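Local coordinates for putative 4-amino-4-deoxychorismate lyase (PDB 2ZGI), which binds pyridoxal-5'-phosphate and, as a class-IV aminotransferase family member, is probably a lyase acting on 4-amino-4-deoxychorismate, at residues A12-F17 and E87-S92; R29-R34 and L240-T245; L175-L180 and R201-P206. One frame throughout, in Å; residues are numbered along the deposited sequence.

Contact 1: residues A12-F17 and E87-S92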
loop_
_atom_site.group_PDB
_atom_site.type_symbol
_atom_site.label_atom_id
_atom_site.label_comp_id
_atom_site.label_asym_id
_atom_site.label_seq_id
_atom_site.Cartn_x
_atom_site.Cartn_y
_atom_site.Cartn_z
ATOM N N ALA D 12 -31.539 -10.735 21.602
ATOM C CA ALA D 12 -32.705 -10.577 20.717
ATOM C C ALA D 12 -32.467 -10.924 19.241
ATOM O O ALA D 12 -33.378 -11.386 18.532
ATOM C CB ALA D 12 -33.245 -9.149 20.835
ATOM N N LEU D 13 -31.261 -10.662 18.758
ATOM C CA LEU D 13 -30.958 -10.833 17.342
ATOM C C LEU D 13 -29.961 -11.959 17.207
ATOM O O LEU D 13 -29.245 -12.242 18.163
ATOM C CB LEU D 13 -30.350 -9.545 16.793
ATOM C CG LEU D 13 -31.278 -8.342 16.745
ATOM C CD1 LEU D 13 -30.503 -7.021 16.848
ATOM C CD2 LEU D 13 -32.063 -8.396 15.471
ATOM N N PRO D 14 -29.902 -12.616 16.025
ATOM C CA PRO D 14 -28.931 -13.693 15.812
ATOM C C PRO D 14 -27.478 -13.219 15.967
ATOM O O PRO D 14 -27.147 -12.065 15.649
ATOM C CB PRO D 14 -29.172 -14.113 14.359
ATOM C CG PRO D 14 -30.512 -13.563 14.024
ATOM C CD PRO D 14 -30.659 -12.321 14.801
ATOM N N GLU D 15 -26.654 -14.155 16.428
ATOM C CA GLU D 15 -25.234 -14.013 16.716
ATOM C C GLU D 15 -24.457 -13.341 15.577
ATOM O O GLU D 15 -23.790 -12.300 15.779
ATOM C CB GLU D 15 -24.661 -15.426 16.901
ATOM C CG GLU D 15 -23.744 -15.548 18.066
ATOM C CD GLU D 15 -23.585 -16.970 18.506
ATOM O OE1 GLU D 15 -22.937 -17.760 17.786
ATOM O OE2 GLU D 15 -24.119 -17.298 19.574
ATOM N N ALA D 16 -24.564 -13.935 14.390
ATOM C CA ALA D 16 -23.783 -13.513 13.226
ATOM C C ALA D 16 -24.082 -12.077 12.861
ATOM O O ALA D 16 -23.188 -11.326 12.489
ATOM C CB ALA D 16 -24.041 -14.433 12.030
ATOM N N PHE D 17 -25.349 -11.701 12.995
ATOM C CA PHE D 17 -25.804 -10.360 12.703
ATOM C C PHE D 17 -25.027 -9.324 13.522
ATOM O O PHE D 17 -24.604 -8.298 12.976
ATOM C CB PHE D 17 -27.290 -10.247 13.039
ATOM C CG PHE D 17 -27.890 -8.921 12.688
ATOM C CD1 PHE D 17 -28.513 -8.734 11.463
ATOM C CD2 PHE D 17 -27.849 -7.854 13.590
ATOM C CE1 PHE D 17 -29.085 -7.496 11.135
ATOM C CE2 PHE D 17 -28.407 -6.608 13.262
ATOM C CZ PHE D 17 -29.021 -6.437 12.040
ATOM N N GLU D 87 -29.839 -12.880 8.153
ATOM C CA GLU D 87 -30.484 -14.189 8.408
ATOM C C GLU D 87 -31.385 -14.154 9.650
ATOM O O GLU D 87 -30.914 -13.888 10.761
ATOM C CB GLU D 87 -29.445 -15.299 8.523
ATOM C CG GLU D 87 -28.597 -15.513 7.285
ATOM C CD GLU D 87 -29.392 -15.774 5.983
ATOM O OE1 GLU D 87 -30.639 -15.701 5.973
ATOM O OE2 GLU D 87 -28.742 -16.056 4.947
ATOM N N GLY D 88 -32.683 -14.377 9.436
ATOM C CA GLY D 88 -33.704 -14.322 10.497
ATOM C C GLY D 88 -33.960 -12.907 11.002
ATOM O O GLY D 88 -34.477 -12.707 12.104
ATOM N N VAL D 89 -33.581 -11.913 10.218
ATOM C CA VAL D 89 -33.721 -10.542 10.670
ATOM C C VAL D 89 -34.296 -9.709 9.563
ATOM O O VAL D 89 -33.730 -9.643 8.460
ATOM C CB VAL D 89 -32.368 -9.875 11.064
ATOM C CG1 VAL D 89 -32.561 -8.352 11.279
ATOM C CG2 VAL D 89 -31.781 -10.528 12.303
ATOM N N ARG D 90 -35.441 -9.122 9.883
ATOM C CA ARG D 90 -36.038 -8.078 9.088
ATOM C C ARG D 90 -36.197 -6.900 10.036
ATOM O O ARG D 90 -37.018 -6.928 10.956
ATOM C CB ARG D 90 -37.386 -8.539 8.540
ATOM C CG ARG D 90 -37.991 -7.617 7.505
ATOM C CD ARG D 90 -39.220 -8.262 6.909
ATOM N NE ARG D 90 -40.151 -8.673 7.955
ATOM C CZ ARG D 90 -41.201 -7.952 8.315
ATOM N NH1 ARG D 90 -41.436 -6.815 7.692
ATOM N NH2 ARG D 90 -42.018 -8.361 9.276
ATOM N N LEU D 91 -35.394 -5.872 9.830
ATOM C CA LEU D 91 -35.447 -4.744 10.704
ATOM C C LEU D 91 -35.925 -3.550 9.888
ATOM O O LEU D 91 -35.444 -3.318 8.776
ATOM C CB LEU D 91 -34.060 -4.569 11.326
ATOM C CG LEU D 91 -33.753 -4.067 12.741
ATOM C CD1 LEU D 91 -34.640 -4.620 13.851
ATOM C CD2 LEU D 91 -32.277 -4.402 13.022
ATOM N N SER D 92 -36.922 -2.844 10.412
ATOM C CA SER D 92 -37.486 -1.667 9.767
ATOM C C SER D 92 -37.693 -0.632 10.849
ATOM O O SER D 92 -38.250 -0.931 11.932
ATOM C CB SER D 92 -38.812 -1.999 9.059
ATOM O OG SER D 92 -38.618 -3.060 8.127
#

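Contact 2: residues R29-R34 and L240-T245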
loop_
_atom_site.group_PDB
_atom_site.type_symbol
_atom_site.label_atom_id
_atom_site.label_comp_id
_atom_site.label_asym_id
_atom_site.label_seq_id
_atom_site.Cartn_x
_atom_site.Cartn_y
_atom_site.Cartn_z
ATOM N N ARG D 29 -35.321 8.504 2.751
ATOM C CA ARG D 29 -35.954 9.704 3.278
ATOM C C ARG D 29 -37.423 9.678 2.881
ATOM O O ARG D 29 -37.731 9.313 1.751
ATOM C CB ARG D 29 -35.278 10.962 2.729
ATOM C CG ARG D 29 -35.643 12.191 3.534
ATOM C CD ARG D 29 -34.812 13.399 3.160
ATOM N NE ARG D 29 -35.171 13.998 1.873
ATOM C CZ ARG D 29 -34.420 13.909 0.781
ATOM N NH1 ARG D 29 -33.287 13.223 0.817
ATOM N NH2 ARG D 29 -34.821 14.498 -0.359
ATOM N N ALA D 30 -38.323 10.019 3.808
ATOM C CA ALA D 30 -39.740 10.212 3.480
ATOM C C ALA D 30 -40.045 11.680 3.642
ATOM O O ALA D 30 -39.598 12.295 4.619
ATOM C CB ALA D 30 -40.668 9.375 4.392
ATOM N N GLU D 31 -40.756 12.255 2.675
ATOM C CA GLU D 31 -41.146 13.648 2.773
ATOM C C GLU D 31 -42.651 13.707 2.815
ATOM O O GLU D 31 -43.318 13.152 1.937
ATOM C CB GLU D 31 -40.563 14.481 1.624
ATOM C CG GLU D 31 -39.014 14.533 1.672
ATOM C CD GLU D 31 -38.355 15.193 0.487
ATOM O OE1 GLU D 31 -39.004 15.395 -0.558
ATOM O OE2 GLU D 31 -37.159 15.531 0.620
ATOM N N GLY D 32 -43.167 14.367 3.853
ATOM C CA GLY D 32 -44.619 14.465 4.102
ATOM C C GLY D 32 -45.337 13.133 3.904
ATOM O O GLY D 32 -46.335 13.055 3.159
ATOM N N GLY D 33 -44.821 12.095 4.553
ATOM C CA GLY D 33 -45.396 10.729 4.537
ATOM C C GLY D 33 -45.069 9.831 3.337
ATOM O O GLY D 33 -45.465 8.663 3.298
ATOM N N ARG D 34 -44.351 10.362 2.351
ATOM C CA ARG D 34 -44.120 9.641 1.111
ATOM C C ARG D 34 -42.648 9.257 1.020
ATOM O O ARG D 34 -41.779 10.150 1.004
ATOM C CB ARG D 34 -44.495 10.522 -0.087
ATOM C CG ARG D 34 -44.396 9.824 -1.439
ATOM C CD ARG D 34 -44.645 10.793 -2.595
ATOM N NE ARG D 34 -43.506 11.679 -2.864
ATOM C CZ ARG D 34 -42.468 11.367 -3.642
ATOM N NH1 ARG D 34 -42.374 10.170 -4.212
ATOM N NH2 ARG D 34 -41.485 12.250 -3.829
ATOM N N LEU D 240 -32.733 19.009 -3.095
ATOM C CA LEU D 240 -32.753 19.583 -1.760
ATOM C C LEU D 240 -33.901 18.994 -0.945
ATOM O O LEU D 240 -35.042 19.045 -1.379
ATOM C CB LEU D 240 -32.873 21.109 -1.825
ATOM C CG LEU D 240 -32.983 21.921 -0.531
ATOM C CD1 LEU D 240 -31.588 22.121 0.088
ATOM C CD2 LEU D 240 -33.664 23.263 -0.821
ATOM N N PRO D 241 -33.592 18.438 0.246
ATOM C CA PRO D 241 -34.640 17.801 1.050
ATOM C C PRO D 241 -35.768 18.783 1.350
ATOM O O PRO D 241 -35.504 19.924 1.758
ATOM C CB PRO D 241 -33.898 17.428 2.338
ATOM C CG PRO D 241 -32.506 17.204 1.889
ATOM C CD PRO D 241 -32.270 18.294 0.878
ATOM N N ALA D 242 -37.005 18.349 1.142
ATOM C CA ALA D 242 -38.165 19.194 1.419
ATOM C C ALA D 242 -38.575 19.168 2.901
ATOM O O ALA D 242 -39.704 18.816 3.241
ATOM C CB ALA D 242 -39.339 18.792 0.509
ATOM N N CYS D 243 -37.664 19.565 3.787
ATOM C CA CYS D 243 -37.804 19.255 5.210
ATOM C C CYS D 243 -37.610 20.419 6.192
ATOM O O CYS D 243 -37.396 20.184 7.375
ATOM C CB CYS D 243 -36.845 18.109 5.564
ATOM S SG CYS D 243 -37.129 16.645 4.550
ATOM N N TYR D 244 -37.666 21.660 5.718
ATOM C CA TYR D 244 -37.561 22.839 6.610
ATOM C C TYR D 244 -38.920 23.237 7.217
ATOM O O TYR D 244 -39.956 22.994 6.603
ATOM C CB TYR D 244 -36.911 24.017 5.862
ATOM C CG TYR D 244 -35.495 23.683 5.405
ATOM C CD1 TYR D 244 -34.409 23.768 6.296
ATOM C CD2 TYR D 244 -35.245 23.257 4.103
ATOM C CE1 TYR D 244 -33.111 23.455 5.895
ATOM C CE2 TYR D 244 -33.951 22.934 3.687
ATOM C CZ TYR D 244 -32.887 23.042 4.593
ATOM O OH TYR D 244 -31.612 22.710 4.180
ATOM N N THR D 245 -38.922 23.844 8.411
ATOM C CA THR D 245 -40.196 24.123 9.123
ATOM C C THR D 245 -41.205 24.904 8.273
ATOM O O THR D 245 -40.902 26.014 7.797
ATOM C CB THR D 245 -40.000 24.809 10.488
ATOM O OG1 THR D 245 -39.042 25.865 10.356
ATOM C CG2 THR D 245 -39.513 23.797 11.523
#

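Contact 3: residues L175-L180 and R201-P206. With PLP (pyridoxal-5'-phosphate), chain P.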
loop_
_atom_site.group_PDB
_atom_site.type_symbol
_atom_site.label_atom_id
_atom_site.label_comp_id
_atom_site.label_asym_id
_atom_site.label_seq_id
_atom_site.Cartn_x
_atom_site.Cartn_y
_atom_site.Cartn_z
ATOM N N LEU D 175 -19.302 10.475 -12.458
ATOM C CA LEU D 175 -19.590 9.634 -11.300
ATOM C C LEU D 175 -18.367 8.778 -11.014
ATOM O O LEU D 175 -17.848 8.060 -11.898
ATOM C CB LEU D 175 -20.831 8.762 -11.526
ATOM C CG LEU D 175 -22.068 9.375 -12.209
ATOM C CD1 LEU D 175 -23.273 8.458 -11.983
ATOM C CD2 LEU D 175 -22.386 10.817 -11.763
ATOM N N LEU D 176 -17.882 8.871 -9.777
ATOM C CA LEU D 176 -16.626 8.229 -9.413
ATOM C C LEU D 176 -16.906 6.755 -9.164
ATOM O O LEU D 176 -17.741 6.428 -8.306
ATOM C CB LEU D 176 -16.020 8.884 -8.158
ATOM C CG LEU D 176 -15.092 10.098 -8.333
ATOM C CD1 LEU D 176 -15.732 11.204 -9.149
ATOM C CD2 LEU D 176 -14.684 10.638 -6.977
ATOM N N GLU D 177 -16.227 5.872 -9.902
ATOM C CA GLU D 177 -16.452 4.437 -9.755
ATOM C C GLU D 177 -15.693 3.852 -8.578
ATOM O O GLU D 177 -14.833 4.512 -8.005
ATOM C CB GLU D 177 -16.060 3.673 -11.030
ATOM C CG GLU D 177 -16.777 4.136 -12.252
ATOM C CD GLU D 177 -16.279 3.464 -13.517
ATOM O OE1 GLU D 177 -15.166 2.898 -13.535
ATOM O OE2 GLU D 177 -17.032 3.504 -14.508
ATOM N N GLY D 178 -16.034 2.607 -8.244
ATOM C CA GLY D 178 -15.324 1.808 -7.256
ATOM C C GLY D 178 -15.932 1.715 -5.858
ATOM O O GLY D 178 -15.386 1.039 -5.006
ATOM N N GLY D 179 -17.061 2.386 -5.636
ATOM C CA GLY D 179 -17.723 2.381 -4.340
ATOM C C GLY D 179 -19.125 1.800 -4.471
ATOM O O GLY D 179 -19.383 0.952 -5.324
ATOM N N LEU D 180 -20.028 2.270 -3.624
ATOM C CA LEU D 180 -21.439 1.904 -3.711
ATOM C C LEU D 180 -22.088 2.640 -4.879
ATOM O O LEU D 180 -21.887 3.841 -5.032
ATOM C CB LEU D 180 -22.127 2.287 -2.388
ATOM C CG LEU D 180 -23.659 2.168 -2.310
ATOM C CD1 LEU D 180 -24.112 0.756 -2.613
ATOM C CD2 LEU D 180 -24.123 2.587 -0.952
ATOM N N ARG D 201 -18.714 8.058 -16.318
ATOM C CA ARG D 201 -18.294 7.273 -15.149
ATOM C C ARG D 201 -16.815 6.954 -15.318
ATOM O O ARG D 201 -16.376 6.665 -16.434
ATOM C CB ARG D 201 -19.084 5.959 -15.073
ATOM C CG ARG D 201 -20.601 6.144 -15.145
ATOM C CD ARG D 201 -21.336 4.824 -15.290
ATOM N NE ARG D 201 -22.781 5.046 -15.389
ATOM C CZ ARG D 201 -23.595 5.229 -14.347
ATOM N NH1 ARG D 201 -23.122 5.202 -13.103
ATOM N NH2 ARG D 201 -24.893 5.427 -14.554
ATOM N N GLY D 202 -16.050 7.007 -14.226
ATOM C CA GLY D 202 -14.629 6.626 -14.277
ATOM C C GLY D 202 -14.004 6.356 -12.930
ATOM O O GLY D 202 -14.612 6.619 -11.887
ATOM N N LEU D 203 -12.800 5.799 -12.938
ATOM C CA LEU D 203 -12.003 5.714 -11.742
ATOM C C LEU D 203 -11.068 6.902 -11.719
ATOM O O LEU D 203 -10.350 7.155 -12.701
ATOM C CB LEU D 203 -11.203 4.418 -11.722
ATOM C CG LEU D 203 -11.977 3.145 -11.444
ATOM C CD1 LEU D 203 -11.232 1.918 -11.988
ATOM C CD2 LEU D 203 -12.250 3.037 -9.915
ATOM N N PHE D 204 -11.092 7.637 -10.611
ATOM C CA PHE D 204 -10.329 8.886 -10.447
ATOM C C PHE D 204 -9.349 8.782 -9.291
ATOM O O PHE D 204 -9.690 8.265 -8.220
ATOM C CB PHE D 204 -11.258 10.077 -10.175
ATOM C CG PHE D 204 -12.087 10.519 -11.383
ATOM C CD1 PHE D 204 -11.788 11.708 -12.040
ATOM C CD2 PHE D 204 -13.173 9.758 -11.831
ATOM C CE1 PHE D 204 -12.547 12.126 -13.142
ATOM C CE2 PHE D 204 -13.939 10.149 -12.922
ATOM C CZ PHE D 204 -13.632 11.341 -13.579
ATOM N N ARG D 205 -8.136 9.288 -9.515
ATOM C CA ARG D 205 -7.141 9.487 -8.471
ATOM C C ARG D 205 -7.377 10.869 -7.856
ATOM O O ARG D 205 -7.955 11.734 -8.501
ATOM C CB ARG D 205 -5.721 9.458 -9.069
ATOM C CG ARG D 205 -5.333 8.211 -9.857
ATOM C CD ARG D 205 -3.811 8.019 -9.927
ATOM N NE ARG D 205 -3.196 7.720 -8.632
ATOM C CZ ARG D 205 -3.205 6.537 -8.013
ATOM N NH1 ARG D 205 -3.799 5.470 -8.554
ATOM N NH2 ARG D 205 -2.598 6.416 -6.837
ATOM N N PRO D 206 -6.902 11.103 -6.623
ATOM C CA PRO D 206 -7.060 12.423 -5.974
ATOM C C PRO D 206 -6.724 13.603 -6.906
ATOM O O PRO D 206 -7.492 14.552 -7.018
ATOM C CB PRO D 206 -6.059 12.368 -4.822
ATOM C CG PRO D 206 -5.911 10.881 -4.521
ATOM C CD PRO D 206 -6.114 10.158 -5.803
HETATM N N1 PLP P . -21.689 5.783 0.141
HETATM C C2 PLP P . -21.815 4.879 1.134
HETATM C C2A PLP P . -20.584 4.219 1.684
HETATM C C3 PLP P . -23.078 4.579 1.656
HETATM O O3 PLP P . -23.156 3.660 2.660
HETATM C C4 PLP P . -24.205 5.201 1.106
HETATM C C4A PLP P . -25.616 4.906 1.571
HETATM C C5 PLP P . -24.045 6.105 0.058
HETATM C C6 PLP P . -22.755 6.369 -0.400
HETATM C C5A PLP P . -25.208 6.847 -0.565
HETATM O O4P PLP P . -26.147 6.025 -1.259
HETATM P P PLP P . -27.660 6.459 -1.549
HETATM O O1P PLP P . -27.619 7.654 -2.469
HETATM O O2P PLP P . -28.334 6.836 -0.249
HETATM O O3P PLP P . -28.157 5.182 -2.144
HETATM O O HOH W 1 -13.101 6.733 -8.756
HETATM O O HOH W 2 -16.296 3.510 -16.936
#

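Contact 1: residues A12-F17 and E87-S92
Val-89, the first residue of strand 89-96, carries this contact by pushing its two methyls against the residues that lead into helix 15-19 and against Phe-17 in its first turn. Its chi1 of 169° sets CG1 anti to the backbone N and CG2 anti to the carbonyl carbon, so CG2 faces mainly Leu-13 and Pro-14 while also touching CD1 of Phe-17, and CG1 faces CE1 and CZ of that ring. CD of Pro-14 and CG2 of Val-89 are 3.3 Å apart, closer than two carbons normally sit, so the packing here is tight. The same methyl is 3.8 Å from CD2 of Leu-13, whose side chain does not start out toward the strand but brings its CD2 tip in, crossing the valine at about a right angle. CG1 of Val-89 lies 3.6 Å from CE1 of Phe-17. The phenylalanine has CG anti to its backbone N (chi1 -176°), which reaches the ring out from the helix toward the strand. Farther along the ring, CZ of Phe-17 meets CD2 of Leu-91 at 4.0 Å. A beta-branched valine suits the middle of this apolar patch, since two methyls on one carbon can serve the proline and the aromatic ring at once.

Pro-14 occupies the N-cap position, and proline's locked phi fits the extended backbone there; its CG also lies 3.3 Å from the carbonyl O of Glu-87. Gly-88, with a positive phi of 70°, makes the turn that delivers the chain into the strand.

Behind the strand, Arg-90 forms a salt bridge with Asp-65 of helix 59-72, while Thr-84 of strand 78-86 touches both Phe-17 and Leu-91. Leu-91 and Ser-92 pair antiparallel with a strand of the second subunit, so the contact joins helix 15-19 to a sheet that continues across the subunit interface.

Contact 2: residues R29-R34 and L240-T245
Glu-31, Arg-29 and the C-terminal loop meet around one carboxylate oxygen. The glutamate has the most surface buried here; its CG lies beside the backbone N (chi1 -64°) and the chain runs extended beyond it, carrying the carboxylate across to residues 240-245. OE2 of Glu-31 accepts the backbone N-H of Ala-242 at 2.9 Å, a fairly straight bond (162°) that arrives from well above the carboxylate plane. Two more donors converge on that oxygen from Arg-29, two residues back on the same side of the strand: NE at 2.8 Å and NH2 at 2.7 Å from OE2 of Glu-31, a side-on salt bridge with OE2 in the guanidinium plane. Three N-H groups thus grip a single atom, which would probably favour the ionised carboxylate.

Arginine suits its place because its flat head offers more than charge. A bend at chi3 (74°) turns the guanidinium so that Pro-241 covers one face, with CB of Pro-241 3.7 Å from NE of Arg-29. CB of Ala-242 rests 3.6 Å from OE1 of Glu-31, and SG of Cys-243 lies 4.0 Å from CG of Glu-31. An alanine in place of Glu-31 would remove the acceptor of all three bonds and would probably loosen the loop's hold on the strand as well as the setting of Arg-29.

Glu-31 also begins the type I' turn that joins strands 24-31 and 34-35. The loop following helix 233-239 is tied to this sheet a second time by the disulfide of Cys-243 with Cys-78 of strand 78-86, and Tyr-105 of helix 103-107 packs on Pro-241.

Contact 3: residues L175-L180 and R201-P206
Strands 172-176 and 198-202 run parallel as neighbours in the beta-alpha-beta unit whose connection is helix 183-194, and at their C-terminal ends two backbone bonds hold the register: Gly-202 N to Leu-175 O at 3.1 Å, close to head-on to the carbonyl, and Glu-177 N to Gly-202 O at 2.7 Å.

Leu-175 and Arg-201 project from one face of the sheet, side by side and pointing the same way, with CD1 of the leucine 3.4 Å from NH1 of the arginine. The long arginine chain, extended from CG to NE, reaches a salt bridge with Glu-186 on that helix, while Leu-175 packs on Ala-189 of the same helix. On the other face, CD1 of Leu-176 sits over the Phe-204 ring, 4.0 Å from CD2; Leu-167 of strand 164-169 touches both.

Glu-177 lays its extended side chain along Gly-202, where the missing side chain avoids crowding by Phe-204. OE2 of Glu-177 lies 3.2 Å from CB of Arg-201, its charge not meeting the guanidinium. Gly-178, at phi 100°, takes a conformation in which a CB would jam against the preceding carbonyl. The chain then reaches Leu-180, whose CD2 lies 3.3 Å from C4 of the pyridoxal phosphate. Two waters join the segments: one accepts from Phe-204 N and is also bonded to Glu-177 O; the other lies 2.5 Å from Glu-177 OE2 and 3.2 Å from Arg-201 O, bridging them.

Contacts 1 and 2 reach the same antiparallel sheet, one at strand 89-96 and the other at strand 24-31, with centres about 29 Å apart. Contact 3 belongs to the mixed sheet, about 33 Å from contact 1 and 29 Å from contact 2, centre to centre; contacts 2 and 3 lie on opposite sides of the chain's centre. The segments of contacts 1 and 2 alternate along the chain, and contact 1 closes before contact 3 opens. Contact 3 lies within the long loop that contact 2 closes, and contact 2 itself brings the C-terminal end back to the antiparallel sheet. Both come near the cofactor: Leu-180 touches it, and the side chain of Arg-29 is about 8 Å from it.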